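Local atomic coordinates of 2,3-dihydroxybenzoate-AMP ligase (Bacillus subtilis, PDB entry 1MDB), a protein that belongs to the ANL superfamily of AMP-binding enzymes, with a large N-terminal part and a small C-terminal domain, and holds adenosine monophosphate and 2,3-dihydroxy-benzoic acid. Residues A[342-345]-A[346-350]; A[242-245]-A[246-249]; A[476-479]-A[480-484]; A[266-270]-A[271-275]. One frame throughout, in Å; residues are numbered along the deposited sequence.

All four contacts are local, each joining side chains and backbone a few residues apart. Contact 2 is the buried one, a short helix whose valines and leucines face other helices and a strand of the large part of the enzyme. Contact 4 is partly buried: it closes helix 261-271 and turns toward strand 275-278, mixing an isoleucine-valine pair with charged groups. Contacts 1 and 3 lie at the surface and rely on prolines, one at the start of helix 346-351, the other at the end of strand 469-478 in the C-terminal domain. Contacts 2 and 4 lie closest, their centres about 17 Å apart, while the centres of contacts 2 and 3 are about 40 Å apart.

Contact 1 of 4, residues A[342-345]-A[346-350]; sequences LDDP and EEIIV
The loop that carries D344 and P345 runs straight into helix 346-351, and P345 is its N-cap residue. Its carbonyl supplies the first helical bond: I349 N donates to P345 O at 3.2 Å, with an N-H...O angle of 158°. I348 N adds a weak second bond to P345 O, so two amides of the first turn converge on one oxygen. Proline suits the place because its ring holds phi near -64°, the value this N-cap residue adopts, and it has no N-H that would need a partner.

The side chains extend this grip. The P345 ring lies alongside I348, both pointing the same way, and CD of P345 meets CD1 of I348 at 3.8 Å. The other branch of I348 turns to D344: CG2 sits 3.7 Å from D344 OD1. The aspartate's polar end is engaged elsewhere, since OD1 is hydrogen-bonded to both the backbone N of R341 and the hydroxyl of Y422, a residue that also packs on I348. E346 points away from the loop from CB on, though CB itself touches P345 C; its carboxylate forms a salt bridge with K319.

I349 is the buried member of the group, and a branched apolar residue fits there because it reaches T325 and L326 of strand 325-331 as well as the loop. Its first torsion (chi1 -68°) keeps CG1 beside the backbone N and so on the loop side, 4.0 Å from CB of D344, while its CD1 reaches to 3.5 Å from D344 O.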
ATOM      1  N   LEU A 342      -9.165   3.704  16.963  1.00 34.81           N
ATOM      2  CA  LEU A 342      -8.167   3.732  18.026  1.00 35.61           C
ATOM      3  C   LEU A 342      -8.710   3.556  19.450  1.00 37.52           C
ATOM      4  O   LEU A 342      -7.963   3.184  20.362  1.00 38.21           O
ATOM      5  CB  LEU A 342      -7.343   5.022  17.917  1.00 34.41           C
ATOM      6  CG  LEU A 342      -6.603   5.184  16.579  1.00 34.24           C
ATOM      7  CD1 LEU A 342      -5.885   6.534  16.526  1.00 32.44           C
ATOM      8  CD2 LEU A 342      -5.607   4.043  16.399  1.00 31.64           C
ATOM      9  N   ASP A 343     -10.001   3.805  19.640  1.00 38.60           N
ATOM     10  CA  ASP A 343     -10.623   3.643  20.950  1.00 41.16           C
ATOM     11  C   ASP A 343     -11.626   2.490  20.929  1.00 42.33           C
ATOM     12  O   ASP A 343     -12.620   2.504  21.659  1.00 42.62           O
ATOM     13  CB  ASP A 343     -11.340   4.926  21.374  1.00 41.59           C
ATOM     14  CG  ASP A 343     -12.309   5.427  20.325  1.00 42.87           C
ATOM     15  OD1 ASP A 343     -12.643   4.658  19.397  1.00 43.52           O
ATOM     16  OD2 ASP A 343     -12.743   6.596  20.432  1.00 44.00           O
ATOM     17  N   ASP A 344     -11.370   1.500  20.078  1.00 41.66           N
ATOM     18  CA  ASP A 344     -12.235   0.332  19.957  1.00 40.82           C
ATOM     19  C   ASP A 344     -11.825  -0.736  20.963  1.00 40.30           C
ATOM     20  O   ASP A 344     -10.698  -0.733  21.459  1.00 42.54           O
ATOM     21  CB  ASP A 344     -12.131  -0.258  18.543  1.00 40.56           C
ATOM     22  CG  ASP A 344     -13.133   0.339  17.585  1.00 42.40           C
ATOM     23  OD1 ASP A 344     -13.012   0.088  16.364  1.00 41.38           O
ATOM     24  OD2 ASP A 344     -14.047   1.052  18.051  1.00 42.61           O
ATOM     25  N   PRO A 345     -12.742  -1.663  21.285  1.00 40.23           N
ATOM     26  CA  PRO A 345     -12.436  -2.737  22.235  1.00 39.69           C
ATOM     27  C   PRO A 345     -11.330  -3.620  21.661  1.00 40.41           C
ATOM     28  O   PRO A 345     -11.226  -3.762  20.442  1.00 39.72           O
ATOM     29  CB  PRO A 345     -13.763  -3.488  22.345  1.00 40.71           C
ATOM     30  CG  PRO A 345     -14.780  -2.414  22.092  1.00 42.10           C
ATOM     31  CD  PRO A 345     -14.174  -1.657  20.940  1.00 40.43           C
ATOM     32  N   GLU A 346     -10.520  -4.220  22.527  1.00 41.36           N
ATOM     33  CA  GLU A 346      -9.429  -5.071  22.068  1.00 44.08           C
ATOM     34  C   GLU A 346      -9.911  -6.139  21.085  1.00 45.01           C
ATOM     35  O   GLU A 346      -9.240  -6.423  20.091  1.00 44.91           O
ATOM     36  CB  GLU A 346      -8.723  -5.742  23.256  1.00 45.54           C
ATOM     37  CG  GLU A 346      -7.495  -6.592  22.864  1.00 49.02           C
ATOM     38  CD  GLU A 346      -6.316  -5.758  22.336  1.00 52.00           C
ATOM     39  OE1 GLU A 346      -6.553  -4.793  21.577  1.00 52.80           O
ATOM     40  OE2 GLU A 346      -5.149  -6.077  22.664  1.00 52.23           O
ATOM     41  N   GLU A 347     -11.080  -6.714  21.352  1.00 45.98           N
ATOM     42  CA  GLU A 347     -11.630  -7.759  20.495  1.00 46.38           C
ATOM     43  C   GLU A 347     -11.968  -7.300  19.081  1.00 44.70           C
ATOM     44  O   GLU A 347     -11.836  -8.066  18.128  1.00 44.15           O
ATOM     45  CB  GLU A 347     -12.882  -8.366  21.128  1.00 50.91           C
ATOM     46  CG  GLU A 347     -13.423  -9.552  20.347  1.00 56.41           C
ATOM     47  CD  GLU A 347     -14.784 -10.000  20.824  1.00 60.70           C
ATOM     48  OE1 GLU A 347     -15.759  -9.240  20.628  1.00 62.27           O
ATOM     49  OE2 GLU A 347     -14.877 -11.111  21.395  1.00 62.69           O
ATOM     50  N   ILE A 348     -12.435  -6.068  18.938  1.00 43.51           N
ATOM     51  CA  ILE A 348     -12.760  -5.562  17.611  1.00 42.44           C
ATOM     52  C   ILE A 348     -11.472  -5.272  16.842  1.00 41.39           C
ATOM     53  O   ILE A 348     -11.410  -5.456  15.626  1.00 40.76           O
ATOM     54  CB  ILE A 348     -13.604  -4.283  17.686  1.00 43.20           C
ATOM     55  CG1 ILE A 348     -15.051  -4.644  18.037  1.00 44.42           C
ATOM     56  CG2 ILE A 348     -13.533  -3.531  16.366  1.00 42.82           C
ATOM     57  CD1 ILE A 348     -15.981  -3.451  18.111  1.00 44.61           C
ATOM     58  N   ILE A 349     -10.445  -4.829  17.561  1.00 38.98           N
ATOM     59  CA  ILE A 349      -9.156  -4.521  16.956  1.00 37.28           C
ATOM     60  C   ILE A 349      -8.461  -5.816  16.555  1.00 36.20           C
ATOM     61  O   ILE A 349      -7.805  -5.884  15.518  1.00 33.78           O
ATOM     62  CB  ILE A 349      -8.232  -3.762  17.949  1.00 37.21           C
ATOM     63  CG1 ILE A 349      -8.790  -2.369  18.227  1.00 36.31           C
ATOM     64  CG2 ILE A 349      -6.814  -3.676  17.395  1.00 35.93           C
ATOM     65  CD1 ILE A 349      -8.033  -1.622  19.310  1.00 34.95           C
ATOM     66  N   VAL A 350      -8.620  -6.843  17.381  1.00 34.97           N
ATOM     67  CA  VAL A 350      -7.988  -8.136  17.141  1.00 35.36           C
ATOM     68  C   VAL A 350      -8.711  -9.086  16.192  1.00 37.32           C
ATOM     69  O   VAL A 350      -8.079  -9.957  15.584  1.00 36.92           O
ATOM     70  CB  VAL A 350      -7.747  -8.872  18.483  1.00 34.48           C
ATOM     71  CG1 VAL A 350      -7.381 -10.338  18.242  1.00 31.68           C
ATOM     72  CG2 VAL A 350      -6.633  -8.171  19.252  1.00 33.58           C
TER

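Contact 2 of 4, residues A[242-245]-A[246-249]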
ATOM      1  N   GLY A 242      -0.391   7.492   6.174  1.00 24.04           N
ATOM      2  CA  GLY A 242       0.833   7.659   5.410  1.00 26.83           C
ATOM      3  C   GLY A 242       1.647   8.928   5.617  1.00 26.85           C
ATOM      4  O   GLY A 242       1.369   9.739   6.508  1.00 27.66           O
ATOM      5  N   VAL A 243       2.669   9.092   4.784  1.00 27.43           N
ATOM      6  CA  VAL A 243       3.540  10.259   4.862  1.00 26.87           C
ATOM      7  C   VAL A 243       2.767  11.523   4.472  1.00 28.88           C
ATOM      8  O   VAL A 243       2.967  12.597   5.055  1.00 30.24           O
ATOM      9  CB  VAL A 243       4.789  10.081   3.954  1.00 26.38           C
ATOM     10  CG1 VAL A 243       5.647   8.923   4.473  1.00 26.55           C
ATOM     11  CG2 VAL A 243       4.368   9.790   2.512  1.00 25.76           C
ATOM     12  N   LEU A 244       1.870  11.396   3.499  1.00 27.28           N
ATOM     13  CA  LEU A 244       1.077  12.534   3.056  1.00 28.26           C
ATOM     14  C   LEU A 244       0.014  12.908   4.086  1.00 29.92           C
ATOM     15  O   LEU A 244      -0.324  14.083   4.239  1.00 30.73           O
ATOM     16  CB  LEU A 244       0.424  12.240   1.696  1.00 26.46           C
ATOM     17  CG  LEU A 244       1.426  11.971   0.558  1.00 24.97           C
ATOM     18  CD1 LEU A 244       0.676  11.952  -0.760  1.00 24.96           C
ATOM     19  CD2 LEU A 244       2.526  13.061   0.524  1.00 24.43           C
ATOM     20  N   GLY A 245      -0.530  11.914   4.780  1.00 31.42           N
ATOM     21  CA  GLY A 245      -1.521  12.218   5.799  1.00 31.09           C
ATOM     22  C   GLY A 245      -0.843  12.986   6.927  1.00 29.06           C
ATOM     23  O   GLY A 245      -1.399  13.940   7.470  1.00 28.91           O
ATOM     24  N   VAL A 246       0.375  12.572   7.259  1.00 28.12           N
ATOM     25  CA  VAL A 246       1.153  13.209   8.319  1.00 29.09           C
ATOM     26  C   VAL A 246       1.496  14.667   7.983  1.00 30.18           C
ATOM     27  O   VAL A 246       1.547  15.515   8.873  1.00 31.06           O
ATOM     28  CB  VAL A 246       2.457  12.400   8.609  1.00 28.65           C
ATOM     29  CG1 VAL A 246       3.299  13.088   9.686  1.00 27.25           C
ATOM     30  CG2 VAL A 246       2.090  10.994   9.073  1.00 28.67           C
ATOM     31  N   LEU A 247       1.710  14.967   6.705  1.00 30.20           N
ATOM     32  CA  LEU A 247       2.032  16.333   6.307  1.00 30.88           C
ATOM     33  C   LEU A 247       0.739  17.136   6.325  1.00 31.80           C
ATOM     34  O   LEU A 247       0.747  18.332   6.575  1.00 30.54           O
ATOM     35  CB  LEU A 247       2.629  16.381   4.892  1.00 31.25           C
ATOM     36  CG  LEU A 247       3.897  15.598   4.542  1.00 32.75           C
ATOM     37  CD1 LEU A 247       4.276  15.921   3.106  1.00 34.36           C
ATOM     38  CD2 LEU A 247       5.038  15.944   5.476  1.00 32.83           C
ATOM     39  N   TYR A 248      -0.375  16.461   6.055  1.00 32.46           N
ATOM     40  CA  TYR A 248      -1.672  17.120   6.053  1.00 32.47           C
ATOM     41  C   TYR A 248      -1.959  17.659   7.450  1.00 33.77           C
ATOM     42  O   TYR A 248      -2.481  18.763   7.607  1.00 34.72           O
ATOM     43  CB  TYR A 248      -2.778  16.132   5.663  1.00 32.34           C
ATOM     44  CG  TYR A 248      -4.170  16.745   5.612  1.00 32.81           C
ATOM     45  CD1 TYR A 248      -4.732  17.156   4.400  1.00 33.76           C
ATOM     46  CD2 TYR A 248      -4.913  16.932   6.780  1.00 33.75           C
ATOM     47  CE1 TYR A 248      -5.997  17.738   4.353  1.00 32.39           C
ATOM     48  CE2 TYR A 248      -6.181  17.509   6.747  1.00 33.62           C
ATOM     49  CZ  TYR A 248      -6.719  17.907   5.531  1.00 35.90           C
ATOM     50  OH  TYR A 248      -7.987  18.446   5.494  1.00 34.87           O
ATOM     51  N   ALA A 249      -1.613  16.864   8.456  1.00 33.69           N
ATOM     52  CA  ALA A 249      -1.860  17.214   9.851  1.00 36.13           C
ATOM     53  C   ALA A 249      -0.767  18.040  10.514  1.00 34.89           C
ATOM     54  O   ALA A 249      -0.883  18.375  11.689  1.00 36.23           O
ATOM     55  CB  ALA A 249      -2.104  15.941  10.668  1.00 35.75           C
TER
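V246 N donates to G242 O at 3.1 Å with an N-H...O angle of 155°, and three more bonds of the same i to i+4 spacing follow: L247 N to V243 O, Y248 N to L244 O at 3.0 Å, and A249 N to G245 O at 3.1 Å. L247 N also makes a weak bond to L244 O, a shorter three-residue step.

G242 has a positive phi, which a residue without a side chain adopts easily. This is helix 242-248, a short alpha-helix within the AMP-binding part of the enzyme, and the nearest atoms of G242 and 2,3-dihydroxy-benzoic acid are about 9 Å apart. Side-chain carbons of the next turn lie close to the carbonyl oxygens: CG of L247 is 3.2 Å from V243 O, and CB of Y248 is equally close to G245 O.

L244 and L247 meet on one side, CD2 of the first 4.2 Å from CD1 of the second, and both reach helix 86-98 at I92, F89 and F93. Leucine serves well here, its forked end filling an apolar interface between helices. Y248 has CG anti to its own N (chi1 -179°), which carries the ring away from the first turn to helix 204-218 and into a cation-pi contact with R34. V246 turns to Y226 and L220.

Contact 3 of 4, residues A[476-479]-A[480-484]; sequences IIPR and DEAPK
P478 and A482 face each other across the bend, the proline ring offering its CG to the methyl of the alanine at 3.4 Å, closer than carbon atoms usually pack. CB of P478 also lies against the backbone, 3.6 Å from CA of A482 and 3.3 Å from D480 O. A small methyl suits this spot, since the chain comes back so close that P478 CA and A482 CA are 4.7 Å apart. Both residues also lean on F508 of strand 505-508.

Beyond CB, R479 leads away from the turn. With CG anti to the backbone N (chi1 176°) and a bend further along at chi3, its guanidinium reaches D288, with which NH1 forms a salt bridge, while NH2 has a weak bond to V455 O. D480, at the exposed outer side, has a positive phi of 103°, and its carboxylate leads away from the preceding residues.

The backbone link is a weak bond from D480 N to P478 O, 3.0 Å long. It makes R479 the centre of an inverse gamma turn, which takes the chain off strand 469-478 of the small C-terminal domain toward helix 485-494.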
ATOM      1  N   ILE A 476       5.513 -23.106   5.469  1.00 27.25           N
ATOM      2  CA  ILE A 476       5.794 -22.711   6.839  1.00 27.05           C
ATOM      3  C   ILE A 476       7.222 -22.179   6.979  1.00 29.93           C
ATOM      4  O   ILE A 476       8.164 -22.738   6.410  1.00 30.84           O
ATOM      5  CB  ILE A 476       5.654 -23.920   7.795  1.00 26.79           C
ATOM      6  CG1 ILE A 476       4.224 -24.475   7.753  1.00 25.09           C
ATOM      7  CG2 ILE A 476       6.058 -23.520   9.200  1.00 27.34           C
ATOM      8  CD1 ILE A 476       3.167 -23.536   8.320  1.00 24.84           C
ATOM      9  N   ILE A 477       7.371 -21.087   7.718  1.00 31.38           N
ATOM     10  CA  ILE A 477       8.684 -20.531   8.001  1.00 31.53           C
ATOM     11  C   ILE A 477       8.909 -20.959   9.445  1.00 32.43           C
ATOM     12  O   ILE A 477       8.225 -20.486  10.355  1.00 29.42           O
ATOM     13  CB  ILE A 477       8.704 -18.994   7.899  1.00 33.42           C
ATOM     14  CG1 ILE A 477       8.548 -18.564   6.434  1.00 33.04           C
ATOM     15  CG2 ILE A 477      10.012 -18.462   8.466  1.00 33.94           C
ATOM     16  CD1 ILE A 477       8.406 -17.058   6.234  1.00 31.23           C
ATOM     17  N   PRO A 478       9.851 -21.891   9.667  1.00 34.49           N
ATOM     18  CA  PRO A 478      10.190 -22.423  10.989  1.00 37.18           C
ATOM     19  C   PRO A 478      10.722 -21.383  11.957  1.00 40.67           C
ATOM     20  O   PRO A 478      11.527 -20.533  11.586  1.00 41.85           O
ATOM     21  CB  PRO A 478      11.249 -23.482  10.678  1.00 37.32           C
ATOM     22  CG  PRO A 478      10.987 -23.850   9.259  1.00 36.66           C
ATOM     23  CD  PRO A 478      10.686 -22.523   8.633  1.00 34.14           C
ATOM     24  N   ARG A 479      10.264 -21.444  13.200  1.00 44.85           N
ATOM     25  CA  ARG A 479      10.745 -20.525  14.219  1.00 48.56           C
ATOM     26  C   ARG A 479      11.916 -21.263  14.847  1.00 53.06           C
ATOM     27  O   ARG A 479      11.862 -21.663  16.009  1.00 54.75           O
ATOM     28  CB  ARG A 479       9.666 -20.264  15.265  1.00 49.36           C
ATOM     29  CG  ARG A 479      10.121 -19.389  16.411  1.00 50.19           C
ATOM     30  CD  ARG A 479       8.988 -19.158  17.389  1.00 53.17           C
ATOM     31  NE  ARG A 479       7.860 -18.478  16.763  1.00 54.78           N
ATOM     32  CZ  ARG A 479       7.934 -17.277  16.200  1.00 57.17           C
ATOM     33  NH1 ARG A 479       9.089 -16.621  16.183  1.00 57.53           N
ATOM     34  NH2 ARG A 479       6.856 -16.730  15.656  1.00 58.53           N
ATOM     35  N   ASP A 480      12.955 -21.459  14.035  1.00 55.35           N
ATOM     36  CA  ASP A 480      14.187 -22.160  14.396  1.00 57.05           C
ATOM     37  C   ASP A 480      14.161 -23.560  13.792  1.00 57.52           C
ATOM     38  O   ASP A 480      13.937 -23.713  12.589  1.00 57.06           O
ATOM     39  CB  ASP A 480      14.364 -22.245  15.913  1.00 58.92           C
ATOM     40  CG  ASP A 480      15.719 -22.782  16.305  1.00 62.03           C
ATOM     41  OD1 ASP A 480      16.742 -22.186  15.896  1.00 62.34           O
ATOM     42  OD2 ASP A 480      15.762 -23.806  17.020  1.00 66.20           O
ATOM     43  N   GLU A 481      14.380 -24.583  14.613  1.00 57.16           N
ATOM     44  CA  GLU A 481      14.372 -25.951  14.107  1.00 57.88           C
ATOM     45  C   GLU A 481      12.978 -26.321  13.606  1.00 56.09           C
ATOM     46  O   GLU A 481      12.025 -26.392  14.378  1.00 55.50           O
ATOM     47  CB  GLU A 481      14.811 -26.930  15.193  1.00 60.40           C
ATOM     48  CG  GLU A 481      15.274 -28.269  14.641  1.00 64.28           C
ATOM     49  CD  GLU A 481      16.459 -28.126  13.695  1.00 67.20           C
ATOM     50  OE1 GLU A 481      16.324 -27.414  12.674  1.00 68.26           O
ATOM     51  OE2 GLU A 481      17.524 -28.724  13.969  1.00 67.79           O
ATOM     52  N   ALA A 482      12.876 -26.555  12.304  1.00 54.01           N
ATOM     53  CA  ALA A 482      11.616 -26.899  11.663  1.00 52.70           C
ATOM     54  C   ALA A 482      10.953 -28.167  12.194  1.00 52.83           C
ATOM     55  O   ALA A 482      11.551 -29.249  12.187  1.00 52.30           O
ATOM     56  CB  ALA A 482      11.828 -27.031  10.162  1.00 53.03           C
ATOM     57  N   PRO A 483       9.697 -28.052  12.657  1.00 51.80           N
ATOM     58  CA  PRO A 483       8.989 -29.224  13.172  1.00 50.00           C
ATOM     59  C   PRO A 483       8.650 -30.119  11.986  1.00 48.53           C
ATOM     60  O   PRO A 483       8.746 -29.694  10.838  1.00 48.93           O
ATOM     61  CB  PRO A 483       7.747 -28.615  13.806  1.00 50.04           C
ATOM     62  CG  PRO A 483       7.446 -27.482  12.878  1.00 50.89           C
ATOM     63  CD  PRO A 483       8.822 -26.866  12.672  1.00 51.22           C
ATOM     64  N   LYS A 484       8.261 -31.355  12.255  1.00 47.79           N
ATOM     65  CA  LYS A 484       7.909 -32.266  11.179  1.00 46.28           C
ATOM     66  C   LYS A 484       6.522 -31.925  10.638  1.00 44.02           C
ATOM     67  O   LYS A 484       5.680 -31.380  11.356  1.00 43.51           O
ATOM     68  CB  LYS A 484       7.933 -33.709  11.684  1.00 48.65           C
ATOM     69  CG  LYS A 484       9.321 -34.230  12.005  1.00 50.32           C
ATOM     70  CD  LYS A 484      10.167 -34.345  10.743  1.00 52.37           C
ATOM     71  CE  LYS A 484      11.517 -34.997  11.036  1.00 54.68           C
ATOM     72  NZ  LYS A 484      12.310 -35.239   9.799  1.00 52.57           N
TER

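Contact 4 of 4, residues A[266-270]-A[271-275]; sequences PLIER and EKVTI
E271, I268 and R270 bury the most surface here, with V273 close behind, near the end of helix 261-271. The backbone N of E271 keeps the helical spacing, donating to L267 O at 2.9 Å. The helical backbone also places CB of E271 3.2 Å from that same oxygen. Its first torsion (chi1 -57°) sets CG beside the backbone N and so near L267 O as well, and the bend at chi2 directs the carboxylate, which comes alongside R270, whose extended chain points the same way. OE2 of E271 stands 3.5 Å from NE of R270, well out of the guanidinium plane, so the attraction is of charge alone and no N-H is aimed at it. The two planes are turned 36° apart. The firmer partner of the glutamate is R252, which meets OE1 in a salt bridge, so two arginines probably help to keep E271 ionised.

The apolar part of the contact is I268 against V273. K272 has a positive phi, 58°, and turns the chain off the helix axis, so that V273 N can donate to I268 O at 3.1 Å, in the carbonyl plane and on a lone pair. The two side chains cross at a slant, CG1 of I268 being 4.1 Å from CG2 of V273, while that CG2 lies nearer the backbone, 3.5 Å from CA of I268. Branched apolar residues suit this inner side: both rest on L227 of strand 225-228. L267 and E271 pack on V254 of strand 252-255, and the chain passes on through T274 into strand 275-278, between strands 225-228 and 302-306 of the mixed sheet.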
ATOM      1  N   PRO A 266      16.137   1.600  16.165  1.00 31.58           N
ATOM      2  CA  PRO A 266      16.930   2.734  16.659  1.00 32.96           C
ATOM      3  C   PRO A 266      16.220   4.049  16.340  1.00 33.46           C
ATOM      4  O   PRO A 266      16.178   4.964  17.157  1.00 36.51           O
ATOM      5  CB  PRO A 266      18.247   2.591  15.900  1.00 32.91           C
ATOM      6  CG  PRO A 266      18.357   1.110  15.690  1.00 33.04           C
ATOM      7  CD  PRO A 266      16.948   0.729  15.299  1.00 30.87           C
ATOM      8  N   LEU A 267      15.644   4.121  15.145  1.00 33.66           N
ATOM      9  CA  LEU A 267      14.926   5.309  14.691  1.00 33.18           C
ATOM     10  C   LEU A 267      13.709   5.592  15.570  1.00 32.98           C
ATOM     11  O   LEU A 267      13.374   6.738  15.841  1.00 31.83           O
ATOM     12  CB  LEU A 267      14.479   5.115  13.236  1.00 32.86           C
ATOM     13  CG  LEU A 267      15.144   5.876  12.082  1.00 34.01           C
ATOM     14  CD1 LEU A 267      16.415   6.588  12.528  1.00 33.42           C
ATOM     15  CD2 LEU A 267      15.413   4.895  10.958  1.00 31.83           C
ATOM     16  N   ILE A 268      13.037   4.538  16.009  1.00 33.84           N
ATOM     17  CA  ILE A 268      11.865   4.713  16.848  1.00 34.21           C
ATOM     18  C   ILE A 268      12.274   5.286  18.205  1.00 34.49           C
ATOM     19  O   ILE A 268      11.631   6.199  18.726  1.00 31.66           O
ATOM     20  CB  ILE A 268      11.121   3.372  17.030  1.00 34.32           C
ATOM     21  CG1 ILE A 268      10.592   2.905  15.671  1.00 33.50           C
ATOM     22  CG2 ILE A 268       9.980   3.534  18.026  1.00 34.46           C
ATOM     23  CD1 ILE A 268       9.859   1.583  15.696  1.00 33.73           C
ATOM     24  N   GLU A 269      13.356   4.762  18.766  1.00 35.54           N
ATOM     25  CA  GLU A 269      13.833   5.251  20.057  1.00 38.33           C
ATOM     26  C   GLU A 269      14.494   6.632  19.941  1.00 38.68           C
ATOM     27  O   GLU A 269      14.229   7.526  20.746  1.00 35.96           O
ATOM     28  CB  GLU A 269      14.825   4.257  20.669  1.00 39.73           C
ATOM     29  CG  GLU A 269      15.729   4.875  21.732  1.00 44.46           C
ATOM     30  CD  GLU A 269      16.479   3.840  22.541  1.00 46.33           C
ATOM     31  OE1 GLU A 269      16.940   2.833  21.958  1.00 46.99           O
ATOM     32  OE2 GLU A 269      16.616   4.045  23.766  1.00 49.94           O
ATOM     33  N   ARG A 270      15.352   6.799  18.938  1.00 38.78           N
ATOM     34  CA  ARG A 270      16.040   8.069  18.752  1.00 40.80           C
ATOM     35  C   ARG A 270      15.081   9.207  18.415  1.00 39.17           C
ATOM     36  O   ARG A 270      15.118  10.260  19.044  1.00 39.65           O
ATOM     37  CB  ARG A 270      17.103   7.950  17.652  1.00 43.08           C
ATOM     38  CG  ARG A 270      17.797   9.267  17.339  1.00 47.47           C
ATOM     39  CD  ARG A 270      18.881   9.111  16.286  1.00 52.50           C
ATOM     40  NE  ARG A 270      19.410  10.414  15.884  1.00 58.08           N
ATOM     41  CZ  ARG A 270      20.432  10.596  15.050  1.00 60.56           C
ATOM     42  NH1 ARG A 270      21.061   9.556  14.511  1.00 62.50           N
ATOM     43  NH2 ARG A 270      20.827  11.825  14.750  1.00 61.68           N
ATOM     44  N   GLU A 271      14.213   8.989  17.433  1.00 36.91           N
ATOM     45  CA  GLU A 271      13.267  10.022  17.017  1.00 35.38           C
ATOM     46  C   GLU A 271      11.957  10.022  17.786  1.00 35.32           C
ATOM     47  O   GLU A 271      11.131  10.926  17.621  1.00 34.16           O
ATOM     48  CB  GLU A 271      12.961   9.868  15.529  1.00 33.06           C
ATOM     49  CG  GLU A 271      14.186   9.927  14.658  1.00 33.78           C
ATOM     50  CD  GLU A 271      14.957  11.223  14.848  1.00 34.01           C
ATOM     51  OE1 GLU A 271      14.316  12.272  15.082  1.00 33.31           O
ATOM     52  OE2 GLU A 271      16.198  11.192  14.753  1.00 34.21           O
ATOM     53  N   LYS A 272      11.759   9.006  18.615  1.00 35.97           N
ATOM     54  CA  LYS A 272      10.528   8.891  19.395  1.00 36.07           C
ATOM     55  C   LYS A 272       9.280   8.844  18.518  1.00 33.53           C
ATOM     56  O   LYS A 272       8.362   9.646  18.659  1.00 32.35           O
ATOM     57  CB  LYS A 272      10.432  10.035  20.411  1.00 37.66           C
ATOM     58  CG  LYS A 272      11.170   9.710  21.697  1.00 39.88           C
ATOM     59  CD  LYS A 272      11.439  10.929  22.542  1.00 42.54           C
ATOM     60  CE  LYS A 272      12.234  10.518  23.767  1.00 45.53           C
ATOM     61  NZ  LYS A 272      13.355   9.597  23.396  1.00 45.13           N
ATOM     62  N   VAL A 273       9.266   7.878  17.608  1.00 33.48           N
ATOM     63  CA  VAL A 273       8.144   7.674  16.707  1.00 31.68           C
ATOM     64  C   VAL A 273       6.879   7.292  17.483  1.00 30.80           C
ATOM     65  O   VAL A 273       6.920   6.445  18.375  1.00 30.98           O
ATOM     66  CB  VAL A 273       8.457   6.549  15.705  1.00 32.85           C
ATOM     67  CG1 VAL A 273       7.309   6.401  14.722  1.00 33.03           C
ATOM     68  CG2 VAL A 273       9.766   6.840  14.981  1.00 31.23           C
ATOM     69  N   THR A 274       5.760   7.917  17.131  1.00 31.51           N
ATOM     70  CA  THR A 274       4.477   7.651  17.775  1.00 30.88           C
ATOM     71  C   THR A 274       3.592   6.703  16.964  1.00 31.08           C
ATOM     72  O   THR A 274       2.586   6.196  17.469  1.00 28.90           O
ATOM     73  CB  THR A 274       3.683   8.946  17.981  1.00 31.56           C
ATOM     74  OG1 THR A 274       3.381   9.530  16.707  1.00 29.59           O
ATOM     75  CG2 THR A 274       4.481   9.928  18.836  1.00 31.92           C
ATOM     76  N   ILE A 275       3.960   6.469  15.707  1.00 31.14           N
ATOM     77  CA  ILE A 275       3.167   5.588  14.847  1.00 32.53           C
ATOM     78  C   ILE A 275       3.921   5.100  13.610  1.00 32.26           C
ATOM     79  O   ILE A 275       4.686   5.855  13.008  1.00 29.93           O
ATOM     80  CB  ILE A 275       1.883   6.303  14.364  1.00 33.12           C
ATOM     81  CG1 ILE A 275       1.106   5.395  13.403  1.00 34.61           C
ATOM     82  CG2 ILE A 275       2.252   7.626  13.695  1.00 33.09           C
ATOM     83  CD1 ILE A 275      -0.160   6.025  12.819  1.00 33.55           C
TER